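Local coordinates for uracil-dna glycosylase (Deinococcus radiodurans, PDB 4UQM), which belongs to the uracil-DNA glycosylase superfamily, alpha/beta proteins in which helices pack around a central four-stranded parallel sheet, at residues 75-80 and 234-239; 55-60 and 147-152; 21-26 and 66-71. The protein carries 1 engineered substitution. One frame throughout, in Å; residues are numbered along the deposited sequence.

Interaction 1: residues 75-80 and 234-239; sequences VKVLIL and GPVEWQ
The two segments run in roughly the same direction, 29° apart, and stay too far from each other for backbone pairing: the closest CA atoms, those of Val77 and Val236, are 8.5 Å apart. Residues 77-80 form most of a strand, whereas 234-239 is an irregular tail that follows helix 220-230, so side chains from both segments span the gap. Lys76 does so at one end. Its CG lies in the crowded position between the backbone N and the carbonyl carbon (chi1 67°), and beyond it the chain is fully extended, carrying Lys76 NZ to a hydrogen bond with Gly234 O at 2.7 Å. The ammonium approaches from above the carbonyl plane, with a C=O...N angle of 118°. On the way Lys76 CE passes Val236 CG2 at 4.1 Å. Strand 77-81 is an inner strand of the parallel sheet, between 138-142 and 179-183, and the tail packs over the face of that sheet on which Val77 and Ile79 lie, beside helix 220-230. There the valines cross obliquely, each presenting the methyl anti to its own carbonyl carbon, and CG2 of Val77 meets CG2 of Val236 at 3.8 Å. The other methyl of Val236, CG1, sits over the centre of the Trp238 ring, 3.6 Å above its plane. That indole turns its edge to the strand, so that Ile79 CD1 lies near the ring plane, 4.4 Å from Trp238 CH2. Phe221 and Trp133 both make edge-to-face stacks with Trp238, and Trp133 NE1 also donates a hydrogen bond to its carbonyl oxygen.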
ATOM      1  N   VAL A  75      -3.902   3.569 -11.573  1.00 19.12           N
ATOM      2  CA  VAL A  75      -2.639   3.318 -10.871  1.00 18.53           C
ATOM      3  C   VAL A  75      -1.446   3.749 -11.730  1.00 19.97           C
ATOM      4  O   VAL A  75      -1.283   3.274 -12.833  1.00 21.99           O
ATOM      5  CB  VAL A  75      -2.481   1.823 -10.488  1.00 19.13           C
ATOM      6  CG1 VAL A  75      -1.163   1.564  -9.797  1.00 18.65           C
ATOM      7  CG2 VAL A  75      -3.619   1.366  -9.598  1.00 18.54           C
ATOM      8  N   LYS A  76      -0.624   4.637 -11.192  1.00 19.14           N
ATOM      9  CA  LYS A  76       0.653   4.914 -11.756  1.00 20.30           C
ATOM     10  C   LYS A  76       1.828   4.609 -10.851  1.00 18.46           C
ATOM     11  O   LYS A  76       2.947   4.414 -11.363  1.00 18.54           O
ATOM     12  CB  LYS A  76       0.704   6.310 -12.335  1.00 23.96           C
ATOM     13  CG  LYS A  76       0.613   7.425 -11.399  1.00 24.04           C
ATOM     14  CD  LYS A  76       0.549   8.733 -12.247  1.00 29.25           C
ATOM     15  CE  LYS A  76       0.859   9.971 -11.464  1.00 29.52           C
ATOM     16  NZ  LYS A  76       0.672  11.093 -12.422  1.00 31.80           N
ATOM     17  N   VAL A  77       1.576   4.561  -9.541  1.00 17.26           N
ATOM     18  CA  VAL A  77       2.610   4.177  -8.566  1.00 18.06           C
ATOM     19  C   VAL A  77       1.973   3.211  -7.603  1.00 17.77           C
ATOM     20  O   VAL A  77       0.818   3.425  -7.187  1.00 17.25           O
ATOM     21  CB  VAL A  77       3.141   5.399  -7.780  1.00 17.69           C
ATOM     22  CG1 VAL A  77       4.174   4.971  -6.723  1.00 17.71           C
ATOM     23  CG2 VAL A  77       3.724   6.453  -8.731  1.00 17.88           C
ATOM     24  N   LEU A  78       2.646   2.098  -7.330  1.00 16.11           N
ATOM     25  CA  LEU A  78       2.157   1.161  -6.355  1.00 15.78           C
ATOM     26  C   LEU A  78       3.179   1.108  -5.233  1.00 16.31           C
ATOM     27  O   LEU A  78       4.279   0.708  -5.446  1.00 16.62           O
ATOM     28  CB  LEU A  78       1.931  -0.227  -6.989  1.00 15.79           C
ATOM     29  CG  LEU A  78       1.231  -1.272  -6.110  1.00 16.59           C
ATOM     30  CD1 LEU A  78       0.654  -2.375  -6.958  1.00 17.95           C
ATOM     31  CD2 LEU A  78       2.192  -1.859  -5.061  1.00 17.67           C
ATOM     32  N   ILE A  79       2.784   1.583  -4.059  1.00 14.93           N
ATOM     33  CA  ILE A  79       3.583   1.519  -2.844  1.00 15.06           C
ATOM     34  C   ILE A  79       3.183   0.264  -2.099  1.00 15.24           C
ATOM     35  O   ILE A  79       2.007   0.059  -1.842  1.00 15.71           O
ATOM     36  CB  ILE A  79       3.466   2.776  -1.943  1.00 16.36           C
ATOM     37  CG1 ILE A  79       4.159   3.927  -2.655  1.00 16.07           C
ATOM     38  CG2 ILE A  79       4.001   2.584  -0.532  1.00 18.82           C
ATOM     39  CD1 ILE A  79       4.044   5.252  -1.969  1.00 16.54           C
ATOM     40  N   LEU A  80       4.148  -0.584  -1.746  1.00 15.52           N
ATOM     41  CA  LEU A  80       3.857  -1.814  -1.037  1.00 15.35           C
ATOM     42  C   LEU A  80       4.677  -1.901   0.242  1.00 14.72           C
ATOM     43  O   LEU A  80       5.905  -1.970   0.190  1.00 16.35           O
ATOM     44  CB  LEU A  80       4.152  -3.019  -1.924  1.00 16.00           C
ATOM     45  CG  LEU A  80       3.653  -4.381  -1.433  1.00 15.97           C
ATOM     46  CD1 LEU A  80       2.157  -4.411  -1.324  1.00 15.63           C
ATOM     47  CD2 LEU A  80       4.139  -5.534  -2.232  1.00 16.82           C
ATOM     48  N   GLY A 234       2.636  11.931 -15.947  1.00 31.25           N
ATOM     49  CA  GLY A 234       2.879  13.032 -15.066  1.00 28.16           C
ATOM     50  C   GLY A 234       3.477  12.570 -13.745  1.00 24.65           C
ATOM     51  O   GLY A 234       3.180  11.477 -13.270  1.00 26.48           O
ATOM     52  N   PRO A 235       4.291  13.422 -13.153  1.00 24.27           N
ATOM     53  CA  PRO A 235       4.851  13.119 -11.832  1.00 22.12           C
ATOM     54  C   PRO A 235       3.787  13.170 -10.770  1.00 22.20           C
ATOM     55  O   PRO A 235       2.730  13.732 -10.971  1.00 23.76           O
ATOM     56  CB  PRO A 235       5.839  14.235 -11.611  1.00 22.87           C
ATOM     57  CG  PRO A 235       5.396  15.372 -12.477  1.00 25.25           C
ATOM     58  CD  PRO A 235       4.660  14.774 -13.621  1.00 26.06           C
ATOM     59  N   VAL A 236       4.083  12.540  -9.672  1.00 20.28           N
ATOM     60  CA  VAL A 236       3.263  12.690  -8.478  1.00 19.05           C
ATOM     61  C   VAL A 236       3.590  13.999  -7.778  1.00 20.09           C
ATOM     62  O   VAL A 236       4.735  14.398  -7.641  1.00 20.14           O
ATOM     63  CB  VAL A 236       3.554  11.532  -7.469  1.00 18.75           C
ATOM     64  CG1 VAL A 236       2.807  11.723  -6.137  1.00 18.34           C
ATOM     65  CG2 VAL A 236       3.189  10.181  -8.080  1.00 20.98           C
ATOM     66  N   GLU A 237       2.545  14.686  -7.320  1.00 19.15           N
ATOM     67  CA  GLU A 237       2.726  15.793  -6.417  1.00 18.11           C
ATOM     68  C   GLU A 237       2.790  15.252  -4.995  1.00 18.04           C
ATOM     69  O   GLU A 237       1.761  14.880  -4.410  1.00 17.88           O
ATOM     70  CB  GLU A 237       1.553  16.744  -6.543  1.00 18.29           C
ATOM     71  CG  GLU A 237       1.571  17.868  -5.524  1.00 18.99           C
ATOM     72  CD  GLU A 237       2.761  18.744  -5.711  1.00 20.55           C
ATOM     73  OE1 GLU A 237       2.758  19.551  -6.654  1.00 20.46           O
ATOM     74  OE2 GLU A 237       3.748  18.573  -4.995  1.00 21.40           O
ATOM     75  N   TRP A 238       4.007  15.085  -4.485  1.00 18.01           N
ATOM     76  CA  TRP A 238       4.184  14.495  -3.182  1.00 17.50           C
ATOM     77  C   TRP A 238       3.773  15.433  -2.038  1.00 17.41           C
ATOM     78  O   TRP A 238       3.439  14.973  -0.943  1.00 17.79           O
ATOM     79  CB  TRP A 238       5.637  13.998  -2.986  1.00 18.78           C
ATOM     80  CG  TRP A 238       6.034  12.881  -3.926  1.00 17.86           C
ATOM     81  CD1 TRP A 238       6.890  12.966  -4.996  1.00 18.48           C
ATOM     82  CD2 TRP A 238       5.598  11.513  -3.869  1.00 17.50           C
ATOM     83  NE1 TRP A 238       7.001  11.734  -5.603  1.00 19.24           N
ATOM     84  CE2 TRP A 238       6.230  10.823  -4.923  1.00 18.71           C
ATOM     85  CE3 TRP A 238       4.768  10.808  -2.998  1.00 16.67           C
ATOM     86  CZ2 TRP A 238       6.002   9.462  -5.166  1.00 19.02           C
ATOM     87  CZ3 TRP A 238       4.560   9.456  -3.240  1.00 17.75           C
ATOM     88  CH2 TRP A 238       5.169   8.803  -4.313  1.00 18.64           C
ATOM     89  N   GLN A 239       3.809  16.746  -2.252  1.00 17.87           N
ATOM     90  CA  GLN A 239       3.355  17.668  -1.205  1.00 18.80           C
ATOM     91  C   GLN A 239       1.934  17.393  -0.805  1.00 19.48           C
ATOM     92  O   GLN A 239       1.093  17.204  -1.651  1.00 18.95           O
ATOM     93  CB  GLN A 239       3.462  19.117  -1.685  1.00 20.02           C
ATOM     94  CG  GLN A 239       3.123  20.142  -0.594  1.00 19.42           C
ATOM     95  CD  GLN A 239       4.072  20.011   0.596  1.00 19.58           C
ATOM     96  OE1 GLN A 239       5.285  20.228   0.453  1.00 20.48           O
ATOM     97  NE2 GLN A 239       3.543  19.659   1.746  1.00 19.74           N
TER

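Interaction 2: residues 55-60 and 147-152; sequences TIYPPA and VRAAQA. Engineered in segment 147-152: Ala150 (natural residue Gly).
Strands 56-57 and 147-148 form a small two-stranded antiparallel sheet, separate from the central parallel one, and its nearest atom is about 4 Å from the bound nucleic acid. Three backbone hydrogen bonds join the two segments. Tyr57 and Val147 are a hydrogen-bonded pair: Tyr57 N reaches Val147 O at 2.9 Å almost straight (171°), while the return bond, from Val147 N to Tyr57 O, is more bent (144°). Beyond the non-hydrogen-bonded pair Ile56-Arg148, Ala149 N donates to Thr55 O at 2.9 Å. A cis peptide bond before Pro58 follows one strand. After the other, a type II turn from Arg148 to Gln151, with the engineered Ala150 at its third position, is closed by Gln151 N bonding Arg148 O.

Charge lies on the Ile56-Arg148 face. The Arg148 guanidinium leaves the sheet to form a salt bridge with Glu50 and a cation-pi contact with Tyr54, while Ile56 CD1 crosses its aliphatic base, 3.9 Å from Arg148 CG.

Apolar packing continues on the Tyr57-Val147 face, where Tyr57 CB rests 4.1 Å from Val147 CG1. Farther out, the tyrosine ring leans obliquely towards the turn, with Tyr57 CE2 3.5 Å from Ala149 CB.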
ATOM      1  N   THR A  55      -8.441  -8.190  18.808  1.00 19.96           N
ATOM      2  CA  THR A  55      -8.602  -6.935  18.117  1.00 20.84           C
ATOM      3  C   THR A  55      -7.746  -6.998  16.862  1.00 18.15           C
ATOM      4  O   THR A  55      -6.521  -7.156  16.967  1.00 18.06           O
ATOM      5  CB  THR A  55      -8.205  -5.777  19.026  1.00 23.42           C
ATOM      6  OG1 THR A  55      -9.022  -5.776  20.221  1.00 25.81           O
ATOM      7  CG2 THR A  55      -8.357  -4.430  18.271  1.00 25.19           C
ATOM      8  N   ILE A  56      -8.393  -6.833  15.729  1.00 17.21           N
ATOM      9  CA  ILE A  56      -7.729  -6.904  14.413  1.00 16.42           C
ATOM     10  C   ILE A  56      -7.871  -5.545  13.697  1.00 17.29           C
ATOM     11  O   ILE A  56      -8.936  -4.984  13.642  1.00 17.38           O
ATOM     12  CB  ILE A  56      -8.334  -8.027  13.504  1.00 17.49           C
ATOM     13  CG1 ILE A  56      -8.309  -9.379  14.234  1.00 18.22           C
ATOM     14  CG2 ILE A  56      -7.725  -8.101  12.136  1.00 16.56           C
ATOM     15  CD1 ILE A  56      -6.922  -9.819  14.685  1.00 17.71           C
ATOM     16  N   TYR A  57      -6.772  -5.080  13.083  1.00 15.47           N
ATOM     17  CA  TYR A  57      -6.730  -3.834  12.375  1.00 14.90           C
ATOM     18  C   TYR A  57      -6.410  -4.082  10.896  1.00 14.93           C
ATOM     19  O   TYR A  57      -5.781  -5.067  10.542  1.00 15.20           O
ATOM     20  CB  TYR A  57      -5.640  -2.943  12.969  1.00 14.78           C
ATOM     21  CG  TYR A  57      -5.841  -2.587  14.422  1.00 15.47           C
ATOM     22  CD1 TYR A  57      -7.027  -2.057  14.906  1.00 16.87           C
ATOM     23  CD2 TYR A  57      -4.818  -2.816  15.340  1.00 15.81           C
ATOM     24  CE1 TYR A  57      -7.159  -1.719  16.247  1.00 18.09           C
ATOM     25  CE2 TYR A  57      -4.939  -2.461  16.664  1.00 17.46           C
ATOM     26  CZ  TYR A  57      -6.111  -1.929  17.121  1.00 18.06           C
ATOM     27  OH  TYR A  57      -6.253  -1.601  18.458  1.00 20.06           O
ATOM     28  N   PRO A  58      -6.854  -3.172  10.006  1.00 14.51           N
ATOM     29  CA  PRO A  58      -7.791  -2.094  10.281  1.00 14.84           C
ATOM     30  C   PRO A  58      -9.205  -2.665  10.482  1.00 15.74           C
ATOM     31  O   PRO A  58      -9.422  -3.851  10.332  1.00 14.95           O
ATOM     32  CB  PRO A  58      -7.762  -1.299   8.972  1.00 15.94           C
ATOM     33  CG  PRO A  58      -7.550  -2.377   7.931  1.00 15.53           C
ATOM     34  CD  PRO A  58      -6.569  -3.321   8.586  1.00 14.89           C
ATOM     35  N   PRO A  59     -10.155  -1.805  10.818  1.00 15.46           N
ATOM     36  CA  PRO A  59     -11.563  -2.249  10.863  1.00 16.38           C
ATOM     37  C   PRO A  59     -11.962  -2.916   9.552  1.00 16.67           C
ATOM     38  O   PRO A  59     -11.476  -2.540   8.446  1.00 16.31           O
ATOM     39  CB  PRO A  59     -12.331  -0.943  11.082  1.00 17.66           C
ATOM     40  CG  PRO A  59     -11.325  -0.056  11.818  1.00 17.43           C
ATOM     41  CD  PRO A  59     -10.040  -0.380  11.157  1.00 16.69           C
ATOM     42  N   ALA A  60     -12.827  -3.933   9.649  1.00 16.58           N
ATOM     43  CA  ALA A  60     -13.160  -4.712   8.461  1.00 17.42           C
ATOM     44  C   ALA A  60     -13.693  -3.844   7.290  1.00 16.93           C
ATOM     45  O   ALA A  60     -13.315  -4.103   6.152  1.00 16.57           O
ATOM     46  CB  ALA A  60     -14.139  -5.828   8.801  1.00 18.65           C
ATOM     47  N   VAL A 147      -3.827  -7.213  10.584  1.00 14.22           N
ATOM     48  CA  VAL A 147      -2.849  -7.515  11.626  1.00 14.66           C
ATOM     49  C   VAL A 147      -3.540  -7.585  12.967  1.00 15.68           C
ATOM     50  O   VAL A 147      -4.535  -6.913  13.212  1.00 15.77           O
ATOM     51  CB  VAL A 147      -1.755  -6.434  11.637  1.00 14.65           C
ATOM     52  CG1 VAL A 147      -2.304  -5.054  11.997  1.00 15.39           C
ATOM     53  CG2 VAL A 147      -0.601  -6.817  12.552  1.00 15.65           C
ATOM     54  N   ARG A 148      -3.066  -8.465  13.826  1.00 15.88           N
ATOM     55  CA  ARG A 148      -3.527  -8.503  15.221  1.00 16.82           C
ATOM     56  C   ARG A 148      -2.893  -7.359  16.009  1.00 17.07           C
ATOM     57  O   ARG A 148      -1.691  -7.037  15.831  1.00 18.54           O
ATOM     58  CB  ARG A 148      -3.151  -9.861  15.835  1.00 19.10           C
ATOM     59  CG  ARG A 148      -3.854 -10.234  17.102  1.00 22.36           C
ATOM     60  CD  ARG A 148      -3.335 -11.585  17.574  1.00 21.51           C
ATOM     61  NE  ARG A 148      -3.383 -12.728  16.616  1.00 22.48           N
ATOM     62  CZ  ARG A 148      -2.738 -13.875  16.757  1.00 24.64           C
ATOM     63  NH1 ARG A 148      -1.979 -14.122  17.808  1.00 31.72           N
ATOM     64  NH2 ARG A 148      -2.849 -14.813  15.871  1.00 27.89           N
ATOM     65  N   ALA A 149      -3.683  -6.719  16.865  1.00 17.49           N
ATOM     66  CA  ALA A 149      -3.183  -5.649  17.693  1.00 18.72           C
ATOM     67  C   ALA A 149      -1.889  -5.973  18.378  1.00 18.17           C
ATOM     68  O   ALA A 149      -1.717  -7.063  18.901  1.00 18.96           O
ATOM     69  CB  ALA A 149      -4.237  -5.245  18.725  1.00 20.60           C
ATOM     70  N   ALA A 150      -0.982  -5.013  18.377  1.00 18.94           N
ATOM     71  CA  ALA A 150       0.316  -5.120  19.009  1.00 19.89           C
ATOM     72  C   ALA A 150       1.321  -6.095  18.459  1.00 20.60           C
ATOM     73  O   ALA A 150       2.417  -6.176  19.036  1.00 23.40           O
ATOM     74  CB  ALA A 150       0.175  -5.317  20.520  1.00 21.90           C
ATOM     75  N   GLN A 151       1.027  -6.767  17.332  1.00 18.75           N
ATOM     76  CA  GLN A 151       1.847  -7.874  16.861  1.00 18.33           C
ATOM     77  C   GLN A 151       2.157  -7.764  15.341  1.00 18.16           C
ATOM     78  O   GLN A 151       1.393  -8.252  14.498  1.00 17.75           O
ATOM     79  CB  GLN A 151       1.106  -9.168  17.172  1.00 20.20           C
ATOM     80  CG  GLN A 151       0.908  -9.460  18.643  1.00 24.39           C
ATOM     81  CD  GLN A 151      -0.077 -10.616  18.959  1.00 24.50           C
ATOM     82  OE1 GLN A 151      -0.044 -11.669  18.295  1.00 23.52           O
ATOM     83  NE2 GLN A 151      -0.913 -10.440  20.005  1.00 26.12           N
ATOM     84  N   ALA A 152       3.246  -7.075  14.984  1.00 17.68           N
ATOM     85  CA  ALA A 152       3.582  -6.912  13.597  1.00 17.38           C
ATOM     86  C   ALA A 152       3.734  -8.233  12.866  1.00 17.21           C
ATOM     87  O   ALA A 152       4.358  -9.177  13.351  1.00 18.08           O
ATOM     88  CB  ALA A 152       4.847  -6.082  13.436  1.00 19.65           C
TER

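Interaction 3: residues 21-26 and 66-71; sequences ANLPED and ALRYTP
A loop leading into helix 25-35, whose N-cap position is taken by Pro24, packs here against the C-terminal turn of the short helix 65-69 and Pro71, two residues beyond it. Polar contacts hold the loop end. Arg68, extended from CG to NE, turns its guanidinium side-on to the backbone, and Arg68 NE and NH2 both donate to the single oxygen Ala21 O, NH2 at 2.8 Å and NE at 3.0 Å. Ala21 O lies only 5° out of the guanidinium plane, so the two-nitrogen grip is nearly flat and fixes the rotation of the group, while NH1 bonds Asn65 OD1. A water adds a further link, donating to Asn22 O at 2.8 Å and, weakly, to Arg68 O.

The remaining contacts are mainly van der Waals. Leu23 CD2 lies over one face of the guanidinium and reaches back to Arg68 CG at 3.9 Å, as well as to Leu67 CB at 4.2 Å. Pro24 points at the helix end, with Pro24 CG 3.4 Å from Leu67 O, and its ring crosses that of Pro71 at about a right angle, with Pro24 CG 4.0 Å from Pro71 CG.

At the start of helix 25-35, the carboxylate of Asp26 accepts the backbone N-H groups of Leu72 through OD1 and Gly73 through OD2, tying the helix start to the chain beyond Pro71. Between these bonds the carboxylate lies beside the proline, with Asp26 OD1 3.8 Å from Pro71 CB.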
ATOM      1  N   ALA A  21     -17.761  -4.892  -0.947  1.00 21.09           N
ATOM      2  CA  ALA A  21     -18.698  -3.919  -1.538  1.00 23.23           C
ATOM      3  C   ALA A  21     -17.976  -2.711  -2.080  1.00 22.66           C
ATOM      4  O   ALA A  21     -16.942  -2.303  -1.534  1.00 21.54           O
ATOM      5  CB  ALA A  21     -19.690  -3.482  -0.493  1.00 22.50           C
ATOM      6  N   ASN A  22     -18.573  -2.089  -3.099  1.00 24.09           N
ATOM      7  CA  ASN A  22     -18.197  -0.765  -3.538  1.00 24.96           C
ATOM      8  C   ASN A  22     -16.719  -0.668  -3.959  1.00 22.64           C
ATOM      9  O   ASN A  22     -16.007   0.268  -3.539  1.00 24.10           O
ATOM     10  CB  ASN A  22     -18.511   0.289  -2.460  1.00 25.59           C
ATOM     11  CG  ASN A  22     -18.357   1.743  -2.970  1.00 27.13           C
ATOM     12  OD1 ASN A  22     -18.548   2.014  -4.138  1.00 30.93           O
ATOM     13  ND2 ASN A  22     -17.965   2.649  -2.094  1.00 29.06           N
ATOM     14  N   LEU A  23     -16.264  -1.666  -4.718  1.00 22.89           N
ATOM     15  CA  LEU A  23     -14.987  -1.595  -5.423  1.00 20.80           C
ATOM     16  C   LEU A  23     -15.206  -1.059  -6.825  1.00 21.84           C
ATOM     17  O   LEU A  23     -16.280  -1.291  -7.445  1.00 22.81           O
ATOM     18  CB  LEU A  23     -14.318  -2.970  -5.538  1.00 22.27           C
ATOM     19  CG  LEU A  23     -13.993  -3.722  -4.247  1.00 22.29           C
ATOM     20  CD1 LEU A  23     -13.338  -5.014  -4.573  1.00 26.31           C
ATOM     21  CD2 LEU A  23     -13.112  -2.856  -3.374  1.00 25.32           C
ATOM     22  N   PRO A  24     -14.225  -0.291  -7.335  1.00 20.81           N
ATOM     23  CA  PRO A  24     -14.268   0.101  -8.730  1.00 22.33           C
ATOM     24  C   PRO A  24     -14.444  -1.139  -9.603  1.00 22.37           C
ATOM     25  O   PRO A  24     -13.942  -2.219  -9.294  1.00 22.12           O
ATOM     26  CB  PRO A  24     -12.892   0.757  -8.955  1.00 20.93           C
ATOM     27  CG  PRO A  24     -12.484   1.224  -7.619  1.00 20.28           C
ATOM     28  CD  PRO A  24     -13.010   0.216  -6.654  1.00 20.28           C
ATOM     29  N   GLU A  25     -15.170  -1.010 -10.709  1.00 23.30           N
ATOM     30  CA  GLU A  25     -15.494  -2.156 -11.555  1.00 24.40           C
ATOM     31  C   GLU A  25     -14.265  -2.824 -12.117  1.00 23.24           C
ATOM     32  O   GLU A  25     -14.262  -4.024 -12.293  1.00 24.00           O
ATOM     33  CB  GLU A  25     -16.348  -1.700 -12.764  1.00 26.51           C
ATOM     34  CG  GLU A  25     -16.672  -2.763 -13.845  1.00 33.43           C
ATOM     35  CD  GLU A  25     -17.155  -2.210 -15.194  1.00 35.26           C
ATOM     36  OE1 GLU A  25     -17.370  -0.983 -15.340  1.00 44.80           O
ATOM     37  OE2 GLU A  25     -17.348  -3.001 -16.156  1.00 41.77           O
ATOM     38  N   ASP A  26     -13.232  -2.044 -12.433  1.00 23.62           N
ATOM     39  CA  ASP A  26     -12.013  -2.633 -12.987  1.00 23.68           C
ATOM     40  C   ASP A  26     -11.338  -3.576 -12.009  1.00 22.24           C
ATOM     41  O   ASP A  26     -10.902  -4.658 -12.406  1.00 22.52           O
ATOM     42  CB  ASP A  26     -11.057  -1.585 -13.601  1.00 23.28           C
ATOM     43  CG  ASP A  26     -10.651  -0.464 -12.681  1.00 23.27           C
ATOM     44  OD1 ASP A  26     -10.779  -0.515 -11.431  1.00 22.63           O
ATOM     45  OD2 ASP A  26     -10.111   0.518 -13.284  1.00 25.03           O
ATOM     46  N   ALA A  66      -7.642   0.788  -0.125  1.00 16.00           N
ATOM     47  CA  ALA A  66      -6.684   1.216  -1.159  1.00 15.93           C
ATOM     48  C   ALA A  66      -7.271   1.021  -2.551  1.00 17.73           C
ATOM     49  O   ALA A  66      -7.036   1.839  -3.447  1.00 17.47           O
ATOM     50  CB  ALA A  66      -5.363   0.472  -1.035  1.00 15.95           C
ATOM     51  N   LEU A  67      -7.950  -0.122  -2.777  1.00 15.77           N
ATOM     52  CA  LEU A  67      -8.570  -0.377  -4.086  1.00 16.75           C
ATOM     53  C   LEU A  67      -9.714   0.580  -4.317  1.00 17.54           C
ATOM     54  O   LEU A  67      -9.935   0.990  -5.453  1.00 18.29           O
ATOM     55  CB  LEU A  67      -9.071  -1.815  -4.142  1.00 18.23           C
ATOM     56  CG  LEU A  67      -8.106  -2.929  -3.778  1.00 18.50           C
ATOM     57  CD1 LEU A  67      -8.807  -4.276  -3.926  1.00 20.51           C
ATOM     58  CD2 LEU A  67      -6.842  -2.899  -4.583  1.00 19.55           C
ATOM     59  N   ARG A  68     -10.490   0.902  -3.269  1.00 17.28           N
ATOM     60  CA  ARG A  68     -11.559   1.877  -3.431  1.00 19.05           C
ATOM     61  C   ARG A  68     -11.124   3.267  -3.843  1.00 19.36           C
ATOM     62  O   ARG A  68     -11.833   3.962  -4.602  1.00 23.14           O
ATOM     63  CB  ARG A  68     -12.404   1.979  -2.126  1.00 18.80           C
ATOM     64  CG  ARG A  68     -13.075   0.647  -1.774  1.00 19.41           C
ATOM     65  CD  ARG A  68     -14.098   0.799  -0.657  1.00 19.94           C
ATOM     66  NE  ARG A  68     -14.754  -0.491  -0.428  1.00 19.91           N
ATOM     67  CZ  ARG A  68     -14.485  -1.349   0.555  1.00 18.24           C
ATOM     68  NH1 ARG A  68     -13.555  -1.109   1.461  1.00 19.92           N
ATOM     69  NH2 ARG A  68     -15.043  -2.517   0.544  1.00 19.64           N
ATOM     70  N   TYR A  69      -9.990   3.695  -3.341  1.00 18.98           N
ATOM     71  CA  TYR A  69      -9.539   5.101  -3.555  1.00 19.04           C
ATOM     72  C   TYR A  69      -8.676   5.231  -4.795  1.00 19.41           C
ATOM     73  O   TYR A  69      -8.577   6.330  -5.309  1.00 22.48           O
ATOM     74  CB  TYR A  69      -8.893   5.647  -2.250  1.00 21.58           C
ATOM     75  CG  TYR A  69      -9.921   5.592  -1.108  1.00 23.23           C
ATOM     76  CD1 TYR A  69     -11.292   5.395  -1.390  1.00 27.25           C
ATOM     77  CD2 TYR A  69      -9.571   5.640   0.236  1.00 24.57           C
ATOM     78  CE1 TYR A  69     -12.245   5.308  -0.403  1.00 30.44           C
ATOM     79  CE2 TYR A  69     -10.562   5.595   1.240  1.00 26.06           C
ATOM     80  CZ  TYR A  69     -11.871   5.366   0.898  1.00 27.58           C
ATOM     81  OH  TYR A  69     -12.979   5.264   1.781  1.00 34.23           O
ATOM     82  N   THR A  70      -8.133   4.135  -5.325  1.00 18.70           N
ATOM     83  CA  THR A  70      -7.329   4.180  -6.546  1.00 18.53           C
ATOM     84  C   THR A  70      -7.747   3.028  -7.474  1.00 18.17           C
ATOM     85  O   THR A  70      -7.216   1.946  -7.343  1.00 18.59           O
ATOM     86  CB  THR A  70      -5.847   4.058  -6.201  1.00 19.16           C
ATOM     87  OG1 THR A  70      -5.518   5.010  -5.162  1.00 19.22           O
ATOM     88  CG2 THR A  70      -5.019   4.329  -7.441  1.00 18.63           C
ATOM     89  N   PRO A  71      -8.636   3.276  -8.449  1.00 19.53           N
ATOM     90  CA  PRO A  71      -9.042   2.264  -9.455  1.00 20.87           C
ATOM     91  C   PRO A  71      -7.831   1.712 -10.221  1.00 20.24           C
ATOM     92  O   PRO A  71      -6.835   2.424 -10.409  1.00 19.10           O
ATOM     93  CB  PRO A  71      -9.948   3.044 -10.398  1.00 21.31           C
ATOM     94  CG  PRO A  71     -10.527   4.132  -9.516  1.00 22.30           C
ATOM     95  CD  PRO A  71      -9.414   4.519  -8.560  1.00 21.08           C
TER
HETATM   96  O   HOH W   1     -14.948   2.666  -4.655  1.00 29.95           O

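How the interactions relate
Interaction 1 is the most buried of the three and is mainly aliphatic and aromatic packing, with one lysine bond at its margin; interaction 3 is a surface contact that relies on prolines, a water and an arginine gripping one carbonyl oxygen with two nitrogens. These two touch, helix 65-69 and strand 77-81 being successive elements of the chain: Thr70 CG2 of 66-71 packs 3.9 Å from Val75 CG2 of 75-80. Interaction 2 differs in kind, being pairing of backbones. It lies on the opposite side of the chain's centre from interaction 1, their centres about 27 Å apart, and is the one nearest the nucleic acid. Strand 56-57 of interaction 2 precedes helix 65-69 of interaction 3, yet the two contacts do not touch.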